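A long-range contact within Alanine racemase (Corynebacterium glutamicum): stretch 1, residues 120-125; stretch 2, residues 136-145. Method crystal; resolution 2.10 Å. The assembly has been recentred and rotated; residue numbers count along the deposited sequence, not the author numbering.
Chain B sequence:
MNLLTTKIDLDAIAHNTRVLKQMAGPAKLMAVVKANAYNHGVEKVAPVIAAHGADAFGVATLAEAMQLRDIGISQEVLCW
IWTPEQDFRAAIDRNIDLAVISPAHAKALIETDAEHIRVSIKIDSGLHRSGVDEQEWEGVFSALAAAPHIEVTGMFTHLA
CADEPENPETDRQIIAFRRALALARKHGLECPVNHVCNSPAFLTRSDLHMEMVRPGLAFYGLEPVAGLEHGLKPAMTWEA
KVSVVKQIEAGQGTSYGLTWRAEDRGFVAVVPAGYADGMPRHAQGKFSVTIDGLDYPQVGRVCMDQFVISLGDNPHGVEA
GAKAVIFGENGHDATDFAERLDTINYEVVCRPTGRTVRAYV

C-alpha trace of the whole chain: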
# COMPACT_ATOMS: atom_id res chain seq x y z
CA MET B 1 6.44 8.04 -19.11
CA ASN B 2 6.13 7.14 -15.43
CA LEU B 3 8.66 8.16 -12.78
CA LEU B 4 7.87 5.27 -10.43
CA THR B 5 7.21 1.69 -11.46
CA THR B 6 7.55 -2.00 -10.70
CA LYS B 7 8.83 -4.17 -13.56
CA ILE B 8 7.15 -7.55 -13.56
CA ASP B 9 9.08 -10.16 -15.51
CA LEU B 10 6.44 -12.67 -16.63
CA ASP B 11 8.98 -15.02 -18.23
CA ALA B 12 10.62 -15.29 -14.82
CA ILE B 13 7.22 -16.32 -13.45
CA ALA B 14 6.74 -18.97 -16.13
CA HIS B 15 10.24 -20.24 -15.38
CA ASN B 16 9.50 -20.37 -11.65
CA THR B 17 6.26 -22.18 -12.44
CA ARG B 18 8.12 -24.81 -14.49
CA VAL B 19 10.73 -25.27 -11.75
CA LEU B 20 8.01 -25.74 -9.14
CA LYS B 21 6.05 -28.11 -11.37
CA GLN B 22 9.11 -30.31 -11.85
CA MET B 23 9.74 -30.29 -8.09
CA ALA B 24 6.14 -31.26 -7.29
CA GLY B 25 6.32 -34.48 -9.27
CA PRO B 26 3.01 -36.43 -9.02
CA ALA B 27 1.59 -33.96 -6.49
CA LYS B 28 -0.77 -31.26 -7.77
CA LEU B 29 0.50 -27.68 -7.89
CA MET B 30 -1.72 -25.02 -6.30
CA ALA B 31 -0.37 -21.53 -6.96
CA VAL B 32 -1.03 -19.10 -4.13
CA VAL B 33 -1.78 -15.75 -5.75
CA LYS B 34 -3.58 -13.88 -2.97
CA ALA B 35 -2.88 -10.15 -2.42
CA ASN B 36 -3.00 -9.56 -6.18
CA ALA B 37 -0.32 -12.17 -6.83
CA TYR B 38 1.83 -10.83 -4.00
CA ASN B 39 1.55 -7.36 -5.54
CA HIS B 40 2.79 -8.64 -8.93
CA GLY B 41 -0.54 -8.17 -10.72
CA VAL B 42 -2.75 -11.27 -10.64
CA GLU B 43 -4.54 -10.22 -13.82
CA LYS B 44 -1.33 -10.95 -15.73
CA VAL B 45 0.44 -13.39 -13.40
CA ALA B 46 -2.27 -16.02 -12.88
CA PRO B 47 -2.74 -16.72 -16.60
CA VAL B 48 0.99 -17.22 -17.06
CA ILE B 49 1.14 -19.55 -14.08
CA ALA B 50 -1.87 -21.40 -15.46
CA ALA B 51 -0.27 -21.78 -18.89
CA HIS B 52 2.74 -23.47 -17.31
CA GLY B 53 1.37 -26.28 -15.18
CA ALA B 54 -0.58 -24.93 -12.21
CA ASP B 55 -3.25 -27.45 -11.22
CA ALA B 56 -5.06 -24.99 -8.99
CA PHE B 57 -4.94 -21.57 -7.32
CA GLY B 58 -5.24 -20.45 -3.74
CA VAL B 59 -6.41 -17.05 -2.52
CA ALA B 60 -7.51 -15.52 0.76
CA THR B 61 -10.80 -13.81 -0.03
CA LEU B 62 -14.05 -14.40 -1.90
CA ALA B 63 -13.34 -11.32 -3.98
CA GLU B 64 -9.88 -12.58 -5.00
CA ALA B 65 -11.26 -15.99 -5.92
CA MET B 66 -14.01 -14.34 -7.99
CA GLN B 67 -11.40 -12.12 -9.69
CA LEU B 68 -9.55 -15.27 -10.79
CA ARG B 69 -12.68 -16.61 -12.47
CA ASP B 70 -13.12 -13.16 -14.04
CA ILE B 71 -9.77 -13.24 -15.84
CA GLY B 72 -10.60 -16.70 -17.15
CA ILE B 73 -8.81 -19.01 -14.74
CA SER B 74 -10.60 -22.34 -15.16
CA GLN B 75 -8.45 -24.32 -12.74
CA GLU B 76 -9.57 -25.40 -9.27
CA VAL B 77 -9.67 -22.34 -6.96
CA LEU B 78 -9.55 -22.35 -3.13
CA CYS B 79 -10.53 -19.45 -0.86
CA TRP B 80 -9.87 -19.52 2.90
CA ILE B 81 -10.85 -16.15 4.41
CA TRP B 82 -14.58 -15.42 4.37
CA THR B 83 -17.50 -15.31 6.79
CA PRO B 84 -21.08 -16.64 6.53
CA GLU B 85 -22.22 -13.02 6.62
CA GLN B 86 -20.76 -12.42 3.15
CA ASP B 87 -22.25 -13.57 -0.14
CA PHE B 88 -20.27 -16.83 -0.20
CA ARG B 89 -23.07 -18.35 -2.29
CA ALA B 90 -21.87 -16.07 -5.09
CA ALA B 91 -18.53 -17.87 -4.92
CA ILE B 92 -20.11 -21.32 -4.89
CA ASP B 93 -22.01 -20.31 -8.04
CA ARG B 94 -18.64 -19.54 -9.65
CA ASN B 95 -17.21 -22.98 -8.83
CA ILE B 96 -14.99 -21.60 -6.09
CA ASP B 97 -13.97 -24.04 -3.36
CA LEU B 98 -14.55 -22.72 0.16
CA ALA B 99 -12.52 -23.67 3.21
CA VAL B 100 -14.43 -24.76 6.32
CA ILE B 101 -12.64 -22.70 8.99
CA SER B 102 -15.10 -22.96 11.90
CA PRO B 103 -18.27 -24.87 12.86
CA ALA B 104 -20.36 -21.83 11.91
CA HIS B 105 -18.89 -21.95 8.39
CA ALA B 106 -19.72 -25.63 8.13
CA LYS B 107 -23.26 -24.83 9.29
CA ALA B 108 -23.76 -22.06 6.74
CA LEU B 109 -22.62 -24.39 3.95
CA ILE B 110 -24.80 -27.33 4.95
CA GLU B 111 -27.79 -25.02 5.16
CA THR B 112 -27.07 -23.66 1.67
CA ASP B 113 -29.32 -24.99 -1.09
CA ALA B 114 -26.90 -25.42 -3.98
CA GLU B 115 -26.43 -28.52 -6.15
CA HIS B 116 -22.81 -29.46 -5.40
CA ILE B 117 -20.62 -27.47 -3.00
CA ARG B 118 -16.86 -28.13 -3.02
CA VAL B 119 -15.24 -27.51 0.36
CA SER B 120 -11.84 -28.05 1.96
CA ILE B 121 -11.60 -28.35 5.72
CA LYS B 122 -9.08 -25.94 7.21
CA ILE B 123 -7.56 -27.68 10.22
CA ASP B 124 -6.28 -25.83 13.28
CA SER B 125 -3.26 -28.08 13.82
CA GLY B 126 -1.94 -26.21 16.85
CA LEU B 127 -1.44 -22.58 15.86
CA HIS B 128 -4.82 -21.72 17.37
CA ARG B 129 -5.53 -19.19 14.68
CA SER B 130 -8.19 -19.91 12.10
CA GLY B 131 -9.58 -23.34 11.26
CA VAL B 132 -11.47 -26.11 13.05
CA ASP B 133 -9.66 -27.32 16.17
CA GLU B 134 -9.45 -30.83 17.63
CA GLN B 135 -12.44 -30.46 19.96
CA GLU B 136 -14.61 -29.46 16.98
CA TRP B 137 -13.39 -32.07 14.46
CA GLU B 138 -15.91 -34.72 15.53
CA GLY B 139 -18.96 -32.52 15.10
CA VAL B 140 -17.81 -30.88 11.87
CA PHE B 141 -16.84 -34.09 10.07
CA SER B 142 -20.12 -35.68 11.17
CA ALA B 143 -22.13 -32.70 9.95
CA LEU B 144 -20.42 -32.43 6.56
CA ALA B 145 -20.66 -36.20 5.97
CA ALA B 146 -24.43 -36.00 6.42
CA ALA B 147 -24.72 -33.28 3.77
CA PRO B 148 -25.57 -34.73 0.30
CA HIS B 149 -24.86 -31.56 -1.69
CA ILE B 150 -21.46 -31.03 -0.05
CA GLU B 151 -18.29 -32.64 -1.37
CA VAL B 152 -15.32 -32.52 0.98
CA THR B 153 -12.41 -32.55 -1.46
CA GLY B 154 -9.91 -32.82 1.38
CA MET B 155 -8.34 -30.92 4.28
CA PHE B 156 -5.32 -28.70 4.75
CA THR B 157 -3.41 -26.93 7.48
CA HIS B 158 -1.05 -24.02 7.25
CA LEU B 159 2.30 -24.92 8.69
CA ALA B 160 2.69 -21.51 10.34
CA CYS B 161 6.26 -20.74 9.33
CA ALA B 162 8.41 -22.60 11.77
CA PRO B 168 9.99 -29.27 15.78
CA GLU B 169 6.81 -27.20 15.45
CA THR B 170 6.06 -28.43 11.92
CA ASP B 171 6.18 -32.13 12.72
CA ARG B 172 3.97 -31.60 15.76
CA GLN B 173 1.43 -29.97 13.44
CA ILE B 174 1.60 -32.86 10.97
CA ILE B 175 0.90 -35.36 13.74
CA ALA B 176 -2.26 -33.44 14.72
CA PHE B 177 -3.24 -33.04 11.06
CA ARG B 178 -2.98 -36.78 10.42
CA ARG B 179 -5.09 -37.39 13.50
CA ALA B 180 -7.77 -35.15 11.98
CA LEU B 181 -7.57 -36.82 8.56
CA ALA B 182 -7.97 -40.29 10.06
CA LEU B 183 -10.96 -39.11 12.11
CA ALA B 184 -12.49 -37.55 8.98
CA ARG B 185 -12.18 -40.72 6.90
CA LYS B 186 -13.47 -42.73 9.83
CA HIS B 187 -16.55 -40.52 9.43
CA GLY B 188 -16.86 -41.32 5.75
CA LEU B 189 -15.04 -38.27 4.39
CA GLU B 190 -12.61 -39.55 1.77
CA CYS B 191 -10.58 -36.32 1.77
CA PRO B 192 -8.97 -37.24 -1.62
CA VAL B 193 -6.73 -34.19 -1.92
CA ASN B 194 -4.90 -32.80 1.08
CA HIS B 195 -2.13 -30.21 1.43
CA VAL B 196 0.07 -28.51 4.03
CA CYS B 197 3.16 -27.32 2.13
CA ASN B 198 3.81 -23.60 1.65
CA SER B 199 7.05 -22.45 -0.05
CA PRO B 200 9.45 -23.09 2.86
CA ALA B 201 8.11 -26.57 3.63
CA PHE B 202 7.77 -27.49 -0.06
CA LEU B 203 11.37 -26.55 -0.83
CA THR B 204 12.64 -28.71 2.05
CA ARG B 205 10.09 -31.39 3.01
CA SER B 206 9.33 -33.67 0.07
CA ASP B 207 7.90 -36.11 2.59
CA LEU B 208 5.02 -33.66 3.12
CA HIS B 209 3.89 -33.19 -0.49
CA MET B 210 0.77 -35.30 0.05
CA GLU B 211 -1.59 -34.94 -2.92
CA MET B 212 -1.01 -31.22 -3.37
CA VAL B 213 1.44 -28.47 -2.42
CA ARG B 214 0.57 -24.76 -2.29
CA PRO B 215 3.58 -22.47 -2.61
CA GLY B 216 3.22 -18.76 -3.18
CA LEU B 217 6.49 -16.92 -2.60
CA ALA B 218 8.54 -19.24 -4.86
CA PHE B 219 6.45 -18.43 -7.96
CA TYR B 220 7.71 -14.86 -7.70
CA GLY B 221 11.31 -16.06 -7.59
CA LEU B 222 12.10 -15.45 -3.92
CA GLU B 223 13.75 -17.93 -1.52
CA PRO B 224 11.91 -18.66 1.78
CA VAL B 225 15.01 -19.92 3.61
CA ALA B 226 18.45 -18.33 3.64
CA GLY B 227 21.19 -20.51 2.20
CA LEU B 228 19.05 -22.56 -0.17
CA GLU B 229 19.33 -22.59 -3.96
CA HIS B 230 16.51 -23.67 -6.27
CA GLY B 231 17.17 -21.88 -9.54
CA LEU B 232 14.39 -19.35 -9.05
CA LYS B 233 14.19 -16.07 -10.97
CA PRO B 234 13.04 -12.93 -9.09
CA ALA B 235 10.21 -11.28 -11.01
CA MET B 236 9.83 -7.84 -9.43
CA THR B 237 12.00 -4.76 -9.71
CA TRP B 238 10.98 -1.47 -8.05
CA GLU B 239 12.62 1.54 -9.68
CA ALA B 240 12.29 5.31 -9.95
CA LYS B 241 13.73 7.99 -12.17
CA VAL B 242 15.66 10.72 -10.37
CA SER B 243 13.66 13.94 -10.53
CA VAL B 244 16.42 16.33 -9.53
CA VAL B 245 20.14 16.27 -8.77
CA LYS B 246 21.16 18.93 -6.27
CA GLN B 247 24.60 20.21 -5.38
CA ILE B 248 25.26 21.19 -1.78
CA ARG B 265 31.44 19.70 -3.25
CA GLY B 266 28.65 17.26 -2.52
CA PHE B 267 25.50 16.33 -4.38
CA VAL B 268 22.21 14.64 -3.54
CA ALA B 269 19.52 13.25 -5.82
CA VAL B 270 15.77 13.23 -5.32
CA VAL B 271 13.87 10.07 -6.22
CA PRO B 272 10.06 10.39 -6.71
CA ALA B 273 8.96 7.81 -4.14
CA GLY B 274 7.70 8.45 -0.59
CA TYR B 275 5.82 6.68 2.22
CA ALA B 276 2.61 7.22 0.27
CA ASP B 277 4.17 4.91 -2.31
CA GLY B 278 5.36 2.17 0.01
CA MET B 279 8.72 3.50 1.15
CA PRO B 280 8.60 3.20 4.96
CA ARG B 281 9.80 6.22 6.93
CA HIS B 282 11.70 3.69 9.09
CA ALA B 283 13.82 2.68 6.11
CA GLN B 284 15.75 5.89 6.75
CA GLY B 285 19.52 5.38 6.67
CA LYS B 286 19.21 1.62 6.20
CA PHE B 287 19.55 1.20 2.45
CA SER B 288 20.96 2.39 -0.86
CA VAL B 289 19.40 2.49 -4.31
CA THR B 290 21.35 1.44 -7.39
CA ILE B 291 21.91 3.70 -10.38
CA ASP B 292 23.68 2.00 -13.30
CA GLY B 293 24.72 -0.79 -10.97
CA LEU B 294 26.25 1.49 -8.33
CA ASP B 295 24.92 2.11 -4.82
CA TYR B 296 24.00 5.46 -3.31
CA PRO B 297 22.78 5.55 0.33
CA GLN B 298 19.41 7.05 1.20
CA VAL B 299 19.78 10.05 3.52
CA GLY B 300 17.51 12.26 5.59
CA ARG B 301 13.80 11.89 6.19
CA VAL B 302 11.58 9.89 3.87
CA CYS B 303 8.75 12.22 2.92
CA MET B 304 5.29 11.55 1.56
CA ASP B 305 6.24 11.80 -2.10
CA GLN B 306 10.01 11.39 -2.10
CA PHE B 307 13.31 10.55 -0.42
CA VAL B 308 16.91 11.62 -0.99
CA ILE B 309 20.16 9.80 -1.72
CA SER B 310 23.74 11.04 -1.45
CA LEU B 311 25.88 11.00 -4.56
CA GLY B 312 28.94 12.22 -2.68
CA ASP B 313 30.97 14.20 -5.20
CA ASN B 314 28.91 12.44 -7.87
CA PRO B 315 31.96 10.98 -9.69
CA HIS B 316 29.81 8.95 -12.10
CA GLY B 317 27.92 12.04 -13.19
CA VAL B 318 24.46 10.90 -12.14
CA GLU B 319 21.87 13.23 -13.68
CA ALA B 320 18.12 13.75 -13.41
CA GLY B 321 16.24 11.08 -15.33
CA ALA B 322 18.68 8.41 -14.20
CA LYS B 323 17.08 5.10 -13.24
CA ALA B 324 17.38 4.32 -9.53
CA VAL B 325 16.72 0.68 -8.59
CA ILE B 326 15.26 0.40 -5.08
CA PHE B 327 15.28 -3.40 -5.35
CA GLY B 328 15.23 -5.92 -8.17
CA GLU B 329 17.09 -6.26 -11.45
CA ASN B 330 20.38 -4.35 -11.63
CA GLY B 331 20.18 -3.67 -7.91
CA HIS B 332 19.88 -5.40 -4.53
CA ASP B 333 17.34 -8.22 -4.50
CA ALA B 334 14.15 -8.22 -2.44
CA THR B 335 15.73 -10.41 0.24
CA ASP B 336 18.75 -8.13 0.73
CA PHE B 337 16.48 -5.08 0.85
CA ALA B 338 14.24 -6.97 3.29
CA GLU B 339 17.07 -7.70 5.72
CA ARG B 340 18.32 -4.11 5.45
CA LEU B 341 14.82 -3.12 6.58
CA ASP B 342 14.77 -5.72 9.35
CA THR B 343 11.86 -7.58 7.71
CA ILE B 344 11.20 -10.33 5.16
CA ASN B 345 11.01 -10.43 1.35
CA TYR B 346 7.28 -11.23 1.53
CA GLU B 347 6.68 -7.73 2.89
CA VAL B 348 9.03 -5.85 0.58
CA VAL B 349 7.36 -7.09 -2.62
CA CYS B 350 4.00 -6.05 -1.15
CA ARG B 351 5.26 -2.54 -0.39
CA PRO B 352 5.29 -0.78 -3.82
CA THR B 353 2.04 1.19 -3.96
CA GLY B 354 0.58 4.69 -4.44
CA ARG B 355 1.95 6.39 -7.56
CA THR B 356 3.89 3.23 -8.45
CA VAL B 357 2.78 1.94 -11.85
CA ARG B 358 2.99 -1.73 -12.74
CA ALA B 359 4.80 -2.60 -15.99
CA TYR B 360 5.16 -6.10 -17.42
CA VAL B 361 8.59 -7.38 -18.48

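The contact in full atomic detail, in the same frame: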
# COMPACT_ATOMS: atom_id res chain seq x y z
N SER B 120 -13.10 -27.49 1.47
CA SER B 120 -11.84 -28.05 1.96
C SER B 120 -11.81 -27.66 3.43
O SER B 120 -11.98 -26.50 3.77
CB SER B 120 -10.66 -27.44 1.20
OG SER B 120 -9.44 -27.95 1.71
N ILE B 121 -11.61 -28.64 4.30
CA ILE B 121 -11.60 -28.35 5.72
C ILE B 121 -10.26 -27.79 6.19
O ILE B 121 -9.23 -28.44 6.08
CB ILE B 121 -11.90 -29.61 6.57
CG1 ILE B 121 -13.15 -30.32 6.04
CG2 ILE B 121 -12.15 -29.19 8.01
CD1 ILE B 121 -13.42 -31.65 6.73
N LYS B 122 -10.29 -26.56 6.70
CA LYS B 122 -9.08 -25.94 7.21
C LYS B 122 -8.93 -26.46 8.64
O LYS B 122 -9.83 -26.28 9.47
CB LYS B 122 -9.20 -24.41 7.23
CG LYS B 122 -8.00 -23.73 7.87
CD LYS B 122 -8.05 -22.22 7.70
CE LYS B 122 -6.98 -21.54 8.54
NZ LYS B 122 -5.62 -21.96 8.15
N ILE B 123 -7.81 -27.10 8.91
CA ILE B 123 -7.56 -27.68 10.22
C ILE B 123 -6.64 -26.85 11.11
O ILE B 123 -5.55 -26.47 10.70
CB ILE B 123 -6.94 -29.08 10.10
CG1 ILE B 123 -7.92 -30.04 9.42
CG2 ILE B 123 -6.55 -29.60 11.49
CD1 ILE B 123 -9.23 -30.23 10.17
N ASP B 124 -7.10 -26.57 12.33
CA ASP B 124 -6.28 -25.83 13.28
C ASP B 124 -5.40 -26.94 13.85
O ASP B 124 -5.84 -27.70 14.71
CB ASP B 124 -7.14 -25.22 14.39
CG ASP B 124 -6.30 -24.59 15.50
OD1 ASP B 124 -5.10 -24.93 15.62
OD2 ASP B 124 -6.85 -23.77 16.27
N SER B 125 -4.17 -27.04 13.36
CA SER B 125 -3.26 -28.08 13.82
C SER B 125 -2.36 -27.67 14.99
O SER B 125 -1.32 -28.29 15.23
CB SER B 125 -2.39 -28.57 12.66
OG SER B 125 -1.67 -27.50 12.08
N GLU B 136 -13.50 -29.66 17.92
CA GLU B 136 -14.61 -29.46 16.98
C GLU B 136 -14.62 -30.46 15.81
O GLU B 136 -15.63 -30.61 15.13
CB GLU B 136 -14.56 -28.04 16.42
CG GLU B 136 -14.26 -26.95 17.45
CD GLU B 136 -14.06 -25.58 16.83
OE1 GLU B 136 -13.23 -25.44 15.91
OE2 GLU B 136 -14.72 -24.62 17.28
N TRP B 137 -13.49 -31.13 15.58
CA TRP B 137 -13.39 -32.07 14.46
C TRP B 137 -14.55 -33.06 14.37
O TRP B 137 -15.16 -33.21 13.32
CB TRP B 137 -12.07 -32.85 14.53
CG TRP B 137 -10.85 -32.00 14.43
CD1 TRP B 137 -10.78 -30.72 13.97
CD2 TRP B 137 -9.51 -32.39 14.77
NE1 TRP B 137 -9.48 -30.29 13.99
CE2 TRP B 137 -8.68 -31.29 14.48
CE3 TRP B 137 -8.94 -33.56 15.28
CZ2 TRP B 137 -7.30 -31.32 14.68
CZ3 TRP B 137 -7.57 -33.59 15.49
CH2 TRP B 137 -6.76 -32.48 15.19
N GLU B 138 -14.83 -33.73 15.48
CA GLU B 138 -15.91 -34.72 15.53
C GLU B 138 -17.22 -34.19 14.96
O GLU B 138 -17.78 -34.77 14.02
CB GLU B 138 -16.15 -35.17 16.98
CG GLU B 138 -15.07 -36.06 17.55
CD GLU B 138 -15.01 -37.41 16.87
OE1 GLU B 138 -14.21 -38.27 17.32
OE2 GLU B 138 -15.77 -37.63 15.91
N GLY B 139 -17.71 -33.10 15.54
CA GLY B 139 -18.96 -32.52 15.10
C GLY B 139 -18.97 -32.08 13.65
O GLY B 139 -19.91 -32.40 12.91
N VAL B 140 -17.93 -31.37 13.24
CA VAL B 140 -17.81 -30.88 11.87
C VAL B 140 -17.75 -31.99 10.82
O VAL B 140 -18.43 -31.91 9.80
CB VAL B 140 -16.57 -29.97 11.71
CG1 VAL B 140 -16.34 -29.67 10.23
CG2 VAL B 140 -16.77 -28.66 12.48
N PHE B 141 -16.93 -33.01 11.05
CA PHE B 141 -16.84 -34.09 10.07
C PHE B 141 -18.19 -34.80 9.99
O PHE B 141 -18.66 -35.14 8.90
CB PHE B 141 -15.75 -35.11 10.45
CG PHE B 141 -14.36 -34.52 10.56
CD1 PHE B 141 -14.05 -33.31 9.96
CD2 PHE B 141 -13.37 -35.20 11.25
CE1 PHE B 141 -12.76 -32.79 10.05
CE2 PHE B 141 -12.08 -34.69 11.34
CZ PHE B 141 -11.78 -33.48 10.74
N SER B 142 -18.82 -35.01 11.14
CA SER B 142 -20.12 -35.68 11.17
C SER B 142 -21.17 -34.89 10.40
O SER B 142 -21.95 -35.44 9.64
CB SER B 142 -20.58 -35.87 12.61
OG SER B 142 -21.86 -36.47 12.66
N ALA B 143 -21.18 -33.57 10.61
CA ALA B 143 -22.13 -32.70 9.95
C ALA B 143 -21.94 -32.67 8.44
O ALA B 143 -22.90 -32.81 7.68
CB ALA B 143 -22.03 -31.29 10.52
N LEU B 144 -20.70 -32.48 7.99
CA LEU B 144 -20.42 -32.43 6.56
C LEU B 144 -20.68 -33.77 5.86
O LEU B 144 -21.11 -33.80 4.71
CB LEU B 144 -18.98 -31.96 6.33
CG LEU B 144 -18.68 -30.54 6.85
CD1 LEU B 144 -17.19 -30.26 6.78
CD2 LEU B 144 -19.47 -29.52 6.03
N ALA B 145 -20.44 -34.88 6.55
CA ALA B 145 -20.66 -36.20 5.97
C ALA B 145 -22.14 -36.43 5.70
O ALA B 145 -22.51 -37.10 4.74
CB ALA B 145 -20.14 -37.27 6.90

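Packing of a strand and the segment after it (residues 120-125) against one helix (residues 136-145) in alanine racemase. The contact is apolar: no hydrogen bond crosses it, and the two sides together bury 255 Å². Ile121 is the most covered residue (62 Å²). Its CA-to-CB bond points toward the helix, and with chi1 m and chi2 t the side chain extends so that CD1 reaches between two helix residues one turn apart, lying 3.6 Å from CE1 of Phe141 and 4.0 Å from CD1 of Leu144. Trp137 follows (57 Å²). Its CA-to-CB bond runs sideways, but the long side chain brings the indole nearer, and CZ2 sits 3.7 Å from CG2 of Ile123. The same CZ2 is 3.9 Å from the backbone O of Asp124, which lies at the ring edge, near its plane; the indole NE1 is hydrogen-bonded elsewhere in the structure. Ile123 (48 Å²) also points toward the helix and touches both aromatic residues: besides the approach of CG2 to Trp137, Ile123 CD1 lies 4.2 Å from CZ of Phe141, at the edge of that ring, and 3.8 Å from NE1 of Trp137. Phe141 thus contacts both isoleucines. The alternation is that of an extended chain: Ile121 and Ile123 face the helix, whereas Ser120 and Lys122 are out of its reach.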